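Local coordinates for protein regulator of polyketide synthase expression (Bifidobacterium adolescentis, PDB 3ONQ) that is of unproven function but probably regulates transcription of polyketide synthase genes by binding DNA through a C-terminal PucR-type helix-turn-helix domain, at residues D13-H18 and T22-L27; D196-T201 and K231-T236. All coordinates share one frame; numbering follows the deposited sequence.

Interaction 1 (D13-H18 and T22-L27); sequences DLLSGH and TTIERL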
ATOM      1  N   ASP B  13     -10.702  -9.079 -19.168  1.00 32.31           N
ATOM      2  CA  ASP B  13     -11.625  -7.954 -19.259  1.00 40.56           C
ATOM      3  C   ASP B  13     -10.870  -6.737 -19.793  1.00 37.87           C
ATOM      4  O   ASP B  13     -11.266  -6.148 -20.794  1.00 41.02           O
ATOM      5  CB  ASP B  13     -12.240  -7.630 -17.894  1.00 39.88           C
ATOM      6  CG  ASP B  13     -13.103  -8.760 -17.361  1.00 40.47           C
ATOM      7  OD1 ASP B  13     -13.801  -9.410 -18.164  1.00 41.77           O
ATOM      8  OD2 ASP B  13     -13.072  -9.001 -16.138  1.00 40.85           O
ATOM      9  N   LEU B  14      -9.769  -6.385 -19.133  1.00 30.10           N
ATOM     10  CA  LEU B  14      -8.968  -5.224 -19.536  1.00 34.61           C
ATOM     11  C   LEU B  14      -8.545  -5.266 -21.003  1.00 40.56           C
ATOM     12  O   LEU B  14      -8.481  -4.228 -21.657  1.00 37.97           O
ATOM     13  CB  LEU B  14      -7.728  -5.072 -18.656  1.00 34.23           C
ATOM     14  CG  LEU B  14      -8.046  -4.823 -17.186  1.00 37.85           C
ATOM     15  CD1 LEU B  14      -6.773  -4.584 -16.400  1.00 35.48           C
ATOM     16  CD2 LEU B  14      -8.997  -3.643 -17.066  1.00 47.01           C
ATOM     17  N   LEU B  15      -8.258  -6.462 -21.513  1.00 38.32           N
ATOM     18  CA  LEU B  15      -7.772  -6.603 -22.882  1.00 37.99           C
ATOM     19  C   LEU B  15      -8.893  -6.561 -23.929  1.00 38.06           C
ATOM     20  O   LEU B  15      -8.624  -6.491 -25.126  1.00 35.40           O
ATOM     21  CB  LEU B  15      -6.950  -7.886 -23.033  1.00 28.04           C
ATOM     22  CG  LEU B  15      -5.574  -7.854 -22.363  1.00 31.43           C
ATOM     23  CD1 LEU B  15      -5.012  -9.263 -22.236  1.00 28.40           C
ATOM     24  CD2 LEU B  15      -4.615  -6.970 -23.133  1.00 33.97           C
ATOM     25  N   SER B  16     -10.144  -6.615 -23.482  1.00 37.68           N
ATOM     26  CA  SER B  16     -11.282  -6.570 -24.404  1.00 46.65           C
ATOM     27  C   SER B  16     -11.072  -7.480 -25.609  1.00 45.65           C
ATOM     28  O   SER B  16     -11.408  -7.113 -26.734  1.00 48.50           O
ATOM     29  CB  SER B  16     -11.533  -5.140 -24.905  1.00 47.20           C
ATOM     30  OG  SER B  16     -11.456  -4.191 -23.854  1.00 52.56           O
ATOM     31  N   GLY B  17     -10.497  -8.654 -25.380  1.00 39.74           N
ATOM     32  CA  GLY B  17     -10.395  -9.662 -26.427  1.00 44.58           C
ATOM     33  C   GLY B  17      -9.167  -9.540 -27.310  1.00 41.84           C
ATOM     34  O   GLY B  17      -8.965 -10.354 -28.206  1.00 47.78           O
ATOM     35  N   HIS B  18      -8.347  -8.524 -27.065  1.00 36.28           N
ATOM     36  CA  HIS B  18      -7.133  -8.318 -27.852  1.00 36.82           C
ATOM     37  C   HIS B  18      -6.003  -9.178 -27.326  1.00 39.19           C
ATOM     38  O   HIS B  18      -5.885  -9.386 -26.118  1.00 39.31           O
ATOM     39  CB  HIS B  18      -6.696  -6.852 -27.806  1.00 41.19           C
ATOM     40  CG  HIS B  18      -7.672  -5.908 -28.435  1.00 58.42           C
ATOM     41  ND1 HIS B  18      -7.919  -5.885 -29.791  1.00 66.12           N
ATOM     42  CD2 HIS B  18      -8.462  -4.948 -27.893  1.00 61.13           C
ATOM     43  CE1 HIS B  18      -8.819  -4.955 -30.058  1.00 70.22           C
ATOM     44  NE2 HIS B  18      -9.166  -4.374 -28.923  1.00 66.67           N
ATOM     45  N   THR B  22       0.894  -4.810 -29.238  1.00 40.22           N
ATOM     46  CA  THR B  22       0.720  -3.360 -29.305  1.00 43.80           C
ATOM     47  C   THR B  22      -0.366  -2.909 -28.329  1.00 43.23           C
ATOM     48  O   THR B  22      -0.181  -1.954 -27.576  1.00 44.58           O
ATOM     49  CB  THR B  22       0.334  -2.889 -30.706  1.00 45.68           C
ATOM     50  OG1 THR B  22       1.333  -3.304 -31.642  1.00 54.22           O
ATOM     51  CG2 THR B  22       0.220  -1.372 -30.732  1.00 44.27           C
ATOM     52  N   THR B  23      -1.501  -3.599 -28.349  1.00 36.93           N
ATOM     53  CA  THR B  23      -2.589  -3.295 -27.422  1.00 38.33           C
ATOM     54  C   THR B  23      -2.172  -3.626 -25.995  1.00 33.66           C
ATOM     55  O   THR B  23      -2.450  -2.873 -25.053  1.00 35.61           O
ATOM     56  CB  THR B  23      -3.894  -4.051 -27.795  1.00 42.20           C
ATOM     57  OG1 THR B  23      -4.287  -3.684 -29.122  1.00 45.96           O
ATOM     58  CG2 THR B  23      -5.021  -3.684 -26.839  1.00 34.20           C
ATOM     59  N   ILE B  24      -1.483  -4.746 -25.831  1.00 31.06           N
ATOM     60  CA  ILE B  24      -1.029  -5.137 -24.512  1.00 27.08           C
ATOM     61  C   ILE B  24      -0.057  -4.074 -23.970  1.00 31.69           C
ATOM     62  O   ILE B  24      -0.107  -3.715 -22.793  1.00 27.74           O
ATOM     63  CB  ILE B  24      -0.372  -6.520 -24.536  1.00 25.46           C
ATOM     64  CG1 ILE B  24      -1.378  -7.557 -25.048  1.00 32.30           C
ATOM     65  CG2 ILE B  24       0.136  -6.909 -23.143  1.00 23.38           C
ATOM     66  CD1 ILE B  24      -0.831  -8.952 -25.142  1.00 31.63           C
ATOM     67  N   GLU B  25       0.811  -3.566 -24.838  1.00 29.63           N
ATOM     68  CA  GLU B  25       1.763  -2.530 -24.445  1.00 35.28           C
ATOM     69  C   GLU B  25       1.042  -1.232 -24.058  1.00 32.79           C
ATOM     70  O   GLU B  25       1.319  -0.645 -23.010  1.00 33.61           O
ATOM     71  CB  GLU B  25       2.765  -2.251 -25.567  1.00 32.47           C
ATOM     72  CG  GLU B  25       3.809  -1.197 -25.193  1.00 36.14           C
ATOM     73  CD  GLU B  25       4.629  -0.728 -26.381  1.00 40.11           C
ATOM     74  OE1 GLU B  25       4.043  -0.522 -27.461  1.00 44.91           O
ATOM     75  OE2 GLU B  25       5.859  -0.564 -26.236  1.00 38.54           O
ATOM     76  N   ARG B  26       0.120  -0.789 -24.907  1.00 30.09           N
ATOM     77  CA  ARG B  26      -0.572   0.465 -24.656  1.00 28.82           C
ATOM     78  C   ARG B  26      -1.353   0.367 -23.358  1.00 35.80           C
ATOM     79  O   ARG B  26      -1.415   1.332 -22.585  1.00 28.50           O
ATOM     80  CB  ARG B  26      -1.497   0.847 -25.811  1.00 33.53           C
ATOM     81  CG  ARG B  26      -2.290   2.120 -25.545  1.00 47.16           C
ATOM     82  CD  ARG B  26      -3.134   2.534 -26.748  1.00 64.38           C
ATOM     83  NE  ARG B  26      -3.508   1.402 -27.602  1.00 79.81           N
ATOM     84  CZ  ARG B  26      -4.568   0.614 -27.414  1.00 82.05           C
ATOM     85  NH1 ARG B  26      -5.387   0.810 -26.382  1.00 79.23           N
ATOM     86  NH2 ARG B  26      -4.804  -0.384 -28.261  1.00 79.45           N
ATOM     87  N   LEU B  27      -1.944  -0.806 -23.124  1.00 28.83           N
ATOM     88  CA  LEU B  27      -2.707  -1.047 -21.902  1.00 27.41           C
ATOM     89  C   LEU B  27      -1.807  -1.010 -20.671  1.00 29.30           C
ATOM     90  O   LEU B  27      -2.157  -0.407 -19.658  1.00 26.90           O
ATOM     91  CB  LEU B  27      -3.458  -2.380 -21.970  1.00 28.39           C
ATOM     92  CG  LEU B  27      -4.234  -2.784 -20.715  1.00 36.63           C
ATOM     93  CD1 LEU B  27      -5.358  -1.791 -20.416  1.00 30.66           C
ATOM     94  CD2 LEU B  27      -4.800  -4.210 -20.857  1.00 41.85           C
TER

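Interaction 2 (D196-T201 and K231-T236); sequences DPTYLT and KRAAET. With SO4 (sulfate ion), chain R; SO4 (sulfate ion), chain S.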
ATOM      1  N   ASP B 196      19.867  20.682  16.946  1.00 50.32           N
ATOM      2  CA  ASP B 196      20.700  21.059  15.806  1.00 44.98           C
ATOM      3  C   ASP B 196      20.132  22.329  15.172  1.00 36.85           C
ATOM      4  O   ASP B 196      18.933  22.400  14.911  1.00 33.74           O
ATOM      5  CB  ASP B 196      20.746  19.924  14.783  1.00 46.45           C
ATOM      6  CG  ASP B 196      21.649  20.237  13.609  1.00 55.78           C
ATOM      7  OD1 ASP B 196      22.859  19.938  13.682  1.00 66.57           O
ATOM      8  OD2 ASP B 196      21.153  20.786  12.611  1.00 52.19           O
ATOM      9  N   PRO B 197      20.993  23.342  14.936  1.00 38.32           N
ATOM     10  CA  PRO B 197      20.565  24.674  14.475  1.00 32.11           C
ATOM     11  C   PRO B 197      20.325  24.811  12.964  1.00 38.31           C
ATOM     12  O   PRO B 197      19.848  25.873  12.530  1.00 36.57           O
ATOM     13  CB  PRO B 197      21.740  25.573  14.882  1.00 30.42           C
ATOM     14  CG  PRO B 197      22.924  24.664  14.783  1.00 40.65           C
ATOM     15  CD  PRO B 197      22.435  23.307  15.242  1.00 41.90           C
ATOM     16  N   THR B 198      20.633  23.778  12.179  1.00 30.94           N
ATOM     17  CA  THR B 198      20.587  23.903  10.717  1.00 24.77           C
ATOM     18  C   THR B 198      19.203  24.334  10.216  1.00 27.77           C
ATOM     19  O   THR B 198      19.080  25.313   9.487  1.00 30.99           O
ATOM     20  CB  THR B 198      21.020  22.597  10.009  1.00 37.90           C
ATOM     21  OG1 THR B 198      22.235  22.106  10.591  1.00 42.70           O
ATOM     22  CG2 THR B 198      21.245  22.834   8.531  1.00 35.48           C
ATOM     23  N   TYR B 199      18.164  23.607  10.622  1.00 32.51           N
ATOM     24  CA  TYR B 199      16.802  23.890  10.169  1.00 28.83           C
ATOM     25  C   TYR B 199      16.363  25.312  10.518  1.00 24.35           C
ATOM     26  O   TYR B 199      15.831  26.036   9.682  1.00 29.18           O
ATOM     27  CB  TYR B 199      15.810  22.894  10.778  1.00 28.25           C
ATOM     28  CG  TYR B 199      14.370  23.147  10.379  1.00 30.22           C
ATOM     29  CD1 TYR B 199      13.847  22.604   9.209  1.00 33.05           C
ATOM     30  CD2 TYR B 199      13.536  23.936  11.166  1.00 33.23           C
ATOM     31  CE1 TYR B 199      12.530  22.828   8.839  1.00 33.69           C
ATOM     32  CE2 TYR B 199      12.217  24.182  10.792  1.00 29.40           C
ATOM     33  CZ  TYR B 199      11.723  23.614   9.634  1.00 35.95           C
ATOM     34  OH  TYR B 199      10.422  23.835   9.262  1.00 36.89           O
ATOM     35  N   LEU B 200      16.570  25.700  11.764  1.00 27.27           N
ATOM     36  CA  LEU B 200      16.203  27.044  12.184  1.00 32.08           C
ATOM     37  C   LEU B 200      16.929  28.077  11.329  1.00 28.47           C
ATOM     38  O   LEU B 200      16.342  29.090  10.943  1.00 30.51           O
ATOM     39  CB  LEU B 200      16.530  27.254  13.656  1.00 32.35           C
ATOM     40  CG  LEU B 200      16.316  28.665  14.196  1.00 42.33           C
ATOM     41  CD1 LEU B 200      14.840  29.043  14.135  1.00 37.28           C
ATOM     42  CD2 LEU B 200      16.839  28.736  15.624  1.00 51.66           C
ATOM     43  N   THR B 201      18.192  27.807  11.008  1.00 28.52           N
ATOM     44  CA  THR B 201      19.017  28.778  10.278  1.00 26.11           C
ATOM     45  C   THR B 201      18.574  28.930   8.833  1.00 25.83           C
ATOM     46  O   THR B 201      18.481  30.046   8.323  1.00 30.34           O
ATOM     47  CB  THR B 201      20.520  28.424  10.312  1.00 30.90           C
ATOM     48  OG1 THR B 201      20.941  28.285  11.669  1.00 32.90           O
ATOM     49  CG2 THR B 201      21.340  29.536   9.650  1.00 25.50           C
ATOM     50  N   LYS B 231      25.828  25.905   4.128  1.00 32.91           N
ATOM     51  CA  LYS B 231      26.678  25.015   3.356  1.00 37.02           C
ATOM     52  C   LYS B 231      26.415  23.565   3.775  1.00 40.58           C
ATOM     53  O   LYS B 231      26.255  22.676   2.929  1.00 34.33           O
ATOM     54  CB  LYS B 231      28.146  25.400   3.543  1.00 39.76           C
ATOM     55  CG  LYS B 231      29.128  24.555   2.748  1.00 54.04           C
ATOM     56  CD  LYS B 231      30.527  25.156   2.798  1.00 69.43           C
ATOM     57  CE  LYS B 231      31.598  24.095   2.566  1.00 78.23           C
ATOM     58  NZ  LYS B 231      31.606  23.063   3.648  1.00 81.97           N
ATOM     59  N   ARG B 232      26.335  23.340   5.081  1.00 31.15           N
ATOM     60  CA  ARG B 232      26.030  22.010   5.592  1.00 40.19           C
ATOM     61  C   ARG B 232      24.669  21.536   5.082  1.00 41.17           C
ATOM     62  O   ARG B 232      24.516  20.391   4.650  1.00 40.74           O
ATOM     63  CB  ARG B 232      26.053  22.006   7.121  1.00 51.01           C
ATOM     64  CG  ARG B 232      25.769  20.646   7.742  1.00 69.25           C
ATOM     65  CD  ARG B 232      25.279  20.774   9.185  1.00 82.60           C
ATOM     66  NE  ARG B 232      26.302  21.308  10.082  1.00 91.99           N
ATOM     67  CZ  ARG B 232      26.091  22.272  10.978  1.00 93.18           C
ATOM     68  NH1 ARG B 232      24.890  22.821  11.103  1.00 92.73           N
ATOM     69  NH2 ARG B 232      27.084  22.688  11.752  1.00 92.29           N
ATOM     70  N   ALA B 233      23.674  22.416   5.126  1.00 34.79           N
ATOM     71  CA  ALA B 233      22.343  22.058   4.631  1.00 35.04           C
ATOM     72  C   ALA B 233      22.366  21.731   3.132  1.00 32.13           C
ATOM     73  O   ALA B 233      21.597  20.899   2.668  1.00 32.20           O
ATOM     74  CB  ALA B 233      21.343  23.164   4.923  1.00 26.61           C
ATOM     75  N   ALA B 234      23.237  22.406   2.386  1.00 28.58           N
ATOM     76  CA  ALA B 234      23.450  22.091   0.978  1.00 30.75           C
ATOM     77  C   ALA B 234      24.010  20.682   0.833  1.00 35.41           C
ATOM     78  O   ALA B 234      23.593  19.922  -0.047  1.00 35.06           O
ATOM     79  CB  ALA B 234      24.398  23.111   0.322  1.00 25.88           C
ATOM     80  N   GLU B 235      24.945  20.322   1.705  1.00 33.83           N
ATOM     81  CA  GLU B 235      25.557  19.000   1.610  1.00 36.76           C
ATOM     82  C   GLU B 235      24.557  17.901   1.912  1.00 35.55           C
ATOM     83  O   GLU B 235      24.549  16.872   1.243  1.00 41.05           O
ATOM     84  CB  GLU B 235      26.786  18.889   2.522  1.00 36.56           C
ATOM     85  CG  GLU B 235      27.888  19.870   2.118  1.00 43.48           C
ATOM     86  CD  GLU B 235      29.021  19.959   3.127  1.00 59.10           C
ATOM     87  OE1 GLU B 235      28.906  19.357   4.224  1.00 62.87           O
ATOM     88  OE2 GLU B 235      30.025  20.641   2.814  1.00 63.79           O
ATOM     89  N   THR B 236      23.704  18.115   2.910  1.00 32.00           N
ATOM     90  CA  THR B 236      22.790  17.057   3.327  1.00 35.84           C
ATOM     91  C   THR B 236      21.543  16.929   2.449  1.00 34.25           C
ATOM     92  O   THR B 236      20.968  15.851   2.358  1.00 33.55           O
ATOM     93  CB  THR B 236      22.346  17.211   4.787  1.00 37.53           C
ATOM     94  OG1 THR B 236      21.603  18.423   4.922  1.00 39.53           O
ATOM     95  CG2 THR B 236      23.553  17.242   5.725  1.00 39.35           C
TER
HETATM   96  S   SO4 R 265       8.852  25.039  12.620  1.00 80.83           S
HETATM   97  O1  SO4 R 265       9.515  26.291  12.260  1.00 72.29           O
HETATM   98  O2  SO4 R 265       9.580  24.357  13.694  1.00 81.24           O
HETATM   99  O3  SO4 R 265       7.485  25.323  13.050  1.00 86.52           O
HETATM  100  O4  SO4 R 265       8.807  24.176  11.446  1.00 84.25           O
HETATM  101  S   SO4 S 266      27.050  25.282  14.760  1.00129.27           S
HETATM  102  O1  SO4 S 266      28.502  25.318  14.896  1.00132.99           O
HETATM  103  O2  SO4 S 266      26.559  23.926  15.002  1.00129.96           O
HETATM  104  O3  SO4 S 266      26.467  26.192  15.743  1.00127.20           O
HETATM  105  O4  SO4 S 266      26.686  25.692  13.406  1.00125.06           O

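Interaction 1 (D13-H18 and T22-L27)
Leu27 and Leu15 meet through methyl groups, with CD2 of Leu15 3.6 Å from CD2 of Leu27. The two side chains cross at about a right angle. The same Leu27 CD2 also lies 3.8 Å from Leu14 CB, so one methyl touches two successive leucines. Leu15 CD2 has a second neighbour as well, Ile24 CG1 at 3.8 Å.

His18 makes a separate contact with Thr23. Its CB is 3.7 Å from Thr23 CG2, and Thr23 OG1 sits over one ring face, offset toward the rim. That hydroxyl is not bonded to the ring; its hydrogen-bond partner is Asp20. With chi1 at -59°, Thr23 CG2 lies anti to the backbone N and reaches His18.

A type I' turn from Leu15 to His18 links the end of the first helix to His18. It is closed by His18 N to Leu15 O, 2.8 Å, and has positive phi at Ser16 and Gly17.

The contact is a helical hairpin joining helix 11-15 to helix 21-33. Leu27 of the second subunit packs on Leu15, and Asp13 forms a salt bridge to Arg40 of that subunit, so the hairpin forms part of a subunit interface. Within the chain, helix 39-48 packs beside it, with Leu44 on Leu27 and Ile47 and Leu48 on Ile24.

Interaction 2 (D196-T201 and K231-T236)
Thr198 and Arg232 meet because their torsions turn each side chain toward the opposite helix. In Thr198, chi1 of -48° sets OG1 beside the backbone N and CG2 anti to it. The hydroxyl therefore reaches Arg232 while the methyl faces Ala233. Arg232 leaves its helix with CG anti to the backbone N, then bends at chi3 (-66°). This brings the edge of the guanidinium to the Thr198 hydroxyl, the two side chains crossing obliquely.

Arg232 NH1 donates to Thr198 OG1 at 2.8 Å. The bond is bent, 141° at the hydrogen, and the oxygen lies slightly out of the guanidinium plane. Arg232 is poorly ordered, so this bond is less certain than its length suggests. On the other branch of the threonine, CG2 of Thr198 lies 3.6 Å from Ala233 CB.

Asp196, two residues earlier in the same segment, holds the threonine hydroxyl. Thr198 OG1 donates to the syn lone pair of Asp196 OD2 at 2.6 Å, so this hydroxyl both gives and accepts. Thr198 N reaches the same OD2 from above the carboxylate plane, at 3.1 Å, as a capping bond at the start of helix 198-207. Asp196 OD1 is near Arg232 NH1 but well out of the guanidinium plane. No N-H points at it, so any attraction is probably one of charge only.

Both helices belong to the PucR C-terminal helix-turn-helix domain. Here its helix 198-207 packs on helix 223-237, and Leu189 of helix 175-190 touches both Thr198 and Ala233.

Two sulfates, probably from the crystallisation liquor, are bound nearby. One takes a weak bond from Arg232 NH2 to its O4, 3.5 Å, and is also bound by Arg229. The other sits away from the contact, where its O4 accepts from Tyr199 OH, 2.7 Å, and Arg190 and Arg258 bind it too.

How the interactions relate
Interaction 1 comes first along the chain and closes well before interaction 2 opens. Their centres are 50 Å apart, their nearest atoms about 36 Å, and they lie on opposite sides of the chain's centre. They share no helix or strand. Interaction 1 joins helices 11-15 and 21-33 near the N-terminus, and the second subunit packs against it. Interaction 2 joins helices 198-207 and 223-237 in the C-terminal helix-turn-helix domain, and no other protein chain of the assembly touches its segments. The mixed sheet, with strands between residues 55 and 161, comes between them in sequence. The layout is consistent with subunit association at one end and a probable DNA-binding region at the other.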